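PDB 1BKP: thymidylate synthase 1 from Bacillus subtilis, which probably catalyses the reductive methylation of dUMP to dTMP, with 5,10-methylenetetrahydrofolate as methyl donor and reductant, yielding dihydrofolate. Local coordinates for residues Gln194-Val197 / Leu198-Ile202; Asp255-Ile258 / Asp259-Lys262. All coordinates share one frame; numbering follows the deposited sequence.

Overall arrangement
Contact 1 comes first along the chain, inside helix 188-206; contact 2 follows in the loop that leads into strand 261-264. Their centres are about 12 Å apart and both lie on the same side of the chain's centre, contact 1 buried and contact 2 partly so. The helix connects strands 172-183 and 209-223 of the main mixed sheet, whereas strand 261-264 pairs with strand 243-246 in a small antiparallel sheet. The two contacts meet directly: Val197 CG1 lies 3.7 Å from Phe261 CE1, and Met201 CE lies 3.8 Å from Phe256 CD2. The small sheet and its loop are thereby packed onto the central helix, with helix 64-75 touching both contacts.

Contact 1: Gln194-Val197 / Leu198-Ile202; sequences QYNV and LQRMI
Arg200 reaches back one helical turn to Asn196, its chain running along the backbone oxygens of Val197 and Asn196 before its tip meets the Asn196 amide. CB rests 3.6 Å from Val197 O; CG, anti to its own carbonyl carbon (chi1 -63°), passes 3.5 Å from Asn196 O, and CD lies 3.6 Å from Asn196 OD1. The extended chain then brings NE to Asn196 OD1 at 2.8 Å, a hydrogen bond with an N-H...O angle of 159°. The amide oxygen approaches the edge of the guanidinium group, tilted somewhat from its plane, and the two planes are 55° apart. At the tip, NH2 makes a weak hydrogen bond to Asn51 OD1, which also accepts one from Asn196 ND2, so Asn51 ties both side chains together. This helix, 188-206, is the crossover of a beta-alpha-beta unit between strands 172-183 and 209-223. Its i to i+4 backbone bonds include Arg200 N to Asn196 O and Met201 N to Val197 O. Gln199 turns its amide toward the sheet, where NE2 is bonded to Leu173 O and Glu212 O while OE1 accepts from Asn51 ND2. Elsewhere round the helix, Leu198 CD2 meets the Tyr195 ring obliquely at CE2, 3.8 Å away; Tyr195 OH is bonded to Trp75 NE1. Met201 CG touches Val197 O at 3.4 Å, and SD beyond it lies 4.2 Å from Val197 CG1.

Contact 2: Asp255-Ile258 / Asp259-Lys262; sequences DFTI and DDFK
Asp260 OD2 accepts the backbone N-H of Thr257 at 2.9 Å, on the anti side of the carboxylate and 31° out of its plane. Thr257 OG1 adds a weak hydrogen bond to the same oxygen at 3.5 Å. In return, Asp260 N donates to Thr257 O at 2.9 Å, from above the carbonyl plane, so backbone and side chain of Asp260 both hold Thr257. CG lies anti to the carbonyl carbon (chi1 -68°), which brings OD2 back to Thr257 N. CB, for its part, meets the edge of the Phe256 ring 4.1 Å from CD1. That ring also meets Phe261, with Phe256 CD1 3.8 Å from Phe261 CZ; the planes are 30° apart but slid past each other, with little overlap. Further out, Asn247 ND2 is bonded to Asp260 OD1, and Gln76 NE2 to Phe256 O. With an alanine in place of Asp260 the carboxylate is gone, which would probably leave Thr257 N and Asn247 ND2 without this acceptor and the turn less firmly fixed. Both phenylalanines also pack on Ile246 of strand 243-246. Thr257 to Asp260 thus form a short 3-10 turn, closed from Asp260 N to Thr257 O, that leads into strand 261-264, which pairs antiparallel with strand 243-246.

Contact 1: Gln194-Val197 / Leu198-Ile202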
loop_
_atom_site.group_PDB
_atom_site.type_symbol
_atom_site.label_atom_id
_atom_site.label_comp_id
_atom_site.label_asym_id
_atom_site.label_seq_id
_atom_site.Cartn_x
_atom_site.Cartn_y
_atom_site.Cartn_z
ATOM N N GLN A 194 5.886 -5.545 15.986
ATOM C CA GLN A 194 5.536 -4.228 16.464
ATOM C C GLN A 194 4.143 -3.790 15.998
ATOM O O GLN A 194 3.362 -3.320 16.826
ATOM C CB GLN A 194 6.612 -3.288 15.963
ATOM C CG GLN A 194 6.315 -1.851 15.833
ATOM C CD GLN A 194 7.566 -1.077 15.311
ATOM O OE1 GLN A 194 8.279 -0.415 16.088
ATOM N NE2 GLN A 194 7.845 -1.212 14.053
ATOM N N TYR A 195 3.797 -4.039 14.745
ATOM C CA TYR A 195 2.464 -3.624 14.266
ATOM C C TYR A 195 1.333 -4.510 14.757
ATOM O O TYR A 195 0.152 -4.044 14.873
ATOM C CB TYR A 195 2.446 -3.309 12.724
ATOM C CG TYR A 195 2.875 -1.887 12.518
ATOM C CD1 TYR A 195 4.263 -1.524 12.533
ATOM C CD2 TYR A 195 1.901 -0.859 12.356
ATOM C CE1 TYR A 195 4.668 -0.188 12.388
ATOM C CE2 TYR A 195 2.268 0.478 12.232
ATOM C CZ TYR A 195 3.674 0.795 12.246
ATOM O OH TYR A 195 3.996 2.131 12.149
ATOM N N ASN A 196 1.645 -5.781 15.065
ATOM C CA ASN A 196 0.596 -6.630 15.632
ATOM C C ASN A 196 0.270 -6.130 17.075
ATOM O O ASN A 196 -0.919 -6.107 17.534
ATOM C CB ASN A 196 1.068 -8.100 15.658
ATOM C CG ASN A 196 -0.044 -9.024 16.063
ATOM O OD1 ASN A 196 -0.077 -9.401 17.179
ATOM N ND2 ASN A 196 -1.055 -9.258 15.178
ATOM N N VAL A 197 1.299 -5.671 17.790
ATOM C CA VAL A 197 1.036 -5.100 19.136
ATOM C C VAL A 197 0.087 -3.865 18.992
ATOM O O VAL A 197 -0.920 -3.762 19.676
ATOM C CB VAL A 197 2.370 -4.707 19.876
ATOM C CG1 VAL A 197 2.036 -4.112 21.272
ATOM C CG2 VAL A 197 3.140 -5.979 20.061
ATOM N N LEU A 198 0.297 -3.060 17.950
ATOM C CA LEU A 198 -0.542 -1.901 17.763
ATOM C C LEU A 198 -2.010 -2.391 17.491
ATOM O O LEU A 198 -2.949 -1.763 17.965
ATOM C CB LEU A 198 -0.085 -1.088 16.550
ATOM C CG LEU A 198 -0.889 0.189 16.281
ATOM C CD1 LEU A 198 -0.659 1.246 17.441
ATOM C CD2 LEU A 198 -0.407 0.737 14.877
ATOM N N GLN A 199 -2.178 -3.473 16.722
ATOM C CA GLN A 199 -3.504 -3.992 16.452
ATOM C C GLN A 199 -4.202 -4.331 17.767
ATOM O O GLN A 199 -5.430 -4.017 17.938
ATOM C CB GLN A 199 -3.456 -5.253 15.618
ATOM C CG GLN A 199 -4.826 -5.648 15.110
ATOM C CD GLN A 199 -4.762 -6.867 14.224
ATOM O OE1 GLN A 199 -3.730 -7.504 14.168
ATOM N NE2 GLN A 199 -5.880 -7.231 13.558
ATOM N N ARG A 200 -3.508 -5.127 18.599
ATOM C CA ARG A 200 -4.036 -5.526 19.914
ATOM C C ARG A 200 -4.348 -4.336 20.796
ATOM O O ARG A 200 -5.414 -4.323 21.461
ATOM C CB ARG A 200 -3.065 -6.498 20.607
ATOM C CG ARG A 200 -2.930 -7.840 19.741
ATOM C CD ARG A 200 -1.869 -8.807 20.279
ATOM N NE ARG A 200 -1.793 -9.914 19.337
ATOM C CZ ARG A 200 -2.229 -11.137 19.588
ATOM N NH1 ARG A 200 -2.680 -11.481 20.811
ATOM N NH2 ARG A 200 -2.133 -12.026 18.642
ATOM N N MET A 201 -3.501 -3.303 20.812
ATOM C CA MET A 201 -3.795 -2.113 21.641
ATOM C C MET A 201 -5.089 -1.418 21.231
ATOM O O MET A 201 -5.952 -1.086 22.076
ATOM C CB MET A 201 -2.700 -1.079 21.490
ATOM C CG MET A 201 -1.391 -1.554 22.268
ATOM S SD MET A 201 -0.009 -0.474 21.759
ATOM C CE MET A 201 -0.342 1.087 22.564
ATOM N N ILE A 202 -5.213 -1.227 19.910
ATOM C CA ILE A 202 -6.324 -0.444 19.351
ATOM C C ILE A 202 -7.616 -1.233 19.445
ATOM O O ILE A 202 -8.636 -0.688 19.781
ATOM C CB ILE A 202 -6.044 0.214 17.871
ATOM C CG1 ILE A 202 -5.060 1.421 18.004
ATOM C CG2 ILE A 202 -7.458 0.699 17.260
ATOM C CD1 ILE A 202 -4.527 1.964 16.727
#

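Contact 2: Asp255-Ile258 / Asp259-Lys262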
loop_
_atom_site.group_PDB
_atom_site.type_symbol
_atom_site.label_atom_id
_atom_site.label_comp_id
_atom_site.label_asym_id
_atom_site.label_seq_id
_atom_site.Cartn_x
_atom_site.Cartn_y
_atom_site.Cartn_z
ATOM N N ASP A 255 -3.091 5.635 27.738
ATOM C CA ASP A 255 -2.735 5.209 29.089
ATOM C C ASP A 255 -1.728 4.067 29.108
ATOM O O ASP A 255 -1.200 3.726 30.159
ATOM C CB ASP A 255 -3.989 4.726 29.842
ATOM C CG ASP A 255 -4.856 5.860 30.298
ATOM O OD1 ASP A 255 -4.353 7.009 30.313
ATOM O OD2 ASP A 255 -6.061 5.608 30.594
ATOM N N PHE A 256 -1.443 3.463 27.963
ATOM C CA PHE A 256 -0.562 2.314 27.913
ATOM C C PHE A 256 0.887 2.715 28.199
ATOM O O PHE A 256 1.292 3.822 27.886
ATOM C CB PHE A 256 -0.630 1.651 26.505
ATOM C CG PHE A 256 -1.835 0.761 26.277
ATOM C CD1 PHE A 256 -1.882 -0.493 26.868
ATOM C CD2 PHE A 256 -2.874 1.169 25.421
ATOM C CE1 PHE A 256 -2.949 -1.392 26.630
ATOM C CE2 PHE A 256 -3.965 0.346 25.127
ATOM C CZ PHE A 256 -4.017 -0.985 25.740
ATOM N N THR A 257 1.623 1.891 28.924
ATOM C CA THR A 257 3.012 2.246 29.187
ATOM C C THR A 257 3.675 0.924 28.944
ATOM O O THR A 257 2.984 -0.102 28.847
ATOM C CB THR A 257 3.310 2.688 30.721
ATOM O OG1 THR A 257 3.000 1.593 31.613
ATOM C CG2 THR A 257 2.548 3.964 31.141
ATOM N N ILE A 258 5.018 0.911 28.967
ATOM C CA ILE A 258 5.775 -0.339 28.728
ATOM C C ILE A 258 5.482 -1.439 29.709
ATOM O O ILE A 258 5.448 -2.594 29.327
ATOM C CB ILE A 258 7.331 -0.032 28.550
ATOM C CG1 ILE A 258 8.029 -1.249 27.991
ATOM C CG2 ILE A 258 7.943 0.451 29.800
ATOM C CD1 ILE A 258 7.480 -1.653 26.549
ATOM N N ASP A 259 5.175 -1.114 30.974
ATOM C CA ASP A 259 4.864 -2.139 31.959
ATOM C C ASP A 259 3.525 -2.785 31.721
ATOM O O ASP A 259 3.276 -3.815 32.290
ATOM C CB ASP A 259 4.943 -1.525 33.360
ATOM C CG ASP A 259 6.285 -0.773 33.541
ATOM O OD1 ASP A 259 7.351 -1.471 33.371
ATOM O OD2 ASP A 259 6.264 0.500 33.634
ATOM N N ASP A 260 2.788 -2.365 30.673
ATOM C CA ASP A 260 1.483 -3.024 30.446
ATOM C C ASP A 260 1.576 -4.221 29.458
ATOM O O ASP A 260 0.557 -4.766 29.037
ATOM C CB ASP A 260 0.433 -2.014 29.927
ATOM C CG ASP A 260 0.057 -0.999 30.964
ATOM O OD1 ASP A 260 -0.108 -1.367 32.126
ATOM O OD2 ASP A 260 -0.034 0.185 30.662
ATOM N N PHE A 261 2.811 -4.605 29.095
ATOM C CA PHE A 261 3.011 -5.637 28.100
ATOM C C PHE A 261 4.012 -6.651 28.651
ATOM O O PHE A 261 5.042 -6.258 29.096
ATOM C CB PHE A 261 3.665 -4.979 26.864
ATOM C CG PHE A 261 2.790 -3.933 26.191
ATOM C CD1 PHE A 261 1.810 -4.316 25.296
ATOM C CD2 PHE A 261 2.934 -2.628 26.497
ATOM C CE1 PHE A 261 0.958 -3.363 24.710
ATOM C CE2 PHE A 261 2.099 -1.616 25.916
ATOM C CZ PHE A 261 1.072 -2.020 24.994
ATOM N N LYS A 262 3.770 -7.937 28.521
ATOM C CA LYS A 262 4.747 -8.888 29.000
ATOM C C LYS A 262 4.558 -10.112 28.103
ATOM O O LYS A 262 3.427 -10.490 27.831
ATOM C CB LYS A 262 4.442 -9.198 30.508
ATOM C CG LYS A 262 4.482 -10.629 30.914
ATOM C CD LYS A 262 4.081 -10.775 32.387
ATOM C CE LYS A 262 4.762 -11.992 33.046
ATOM N NZ LYS A 262 4.678 -11.959 34.549
#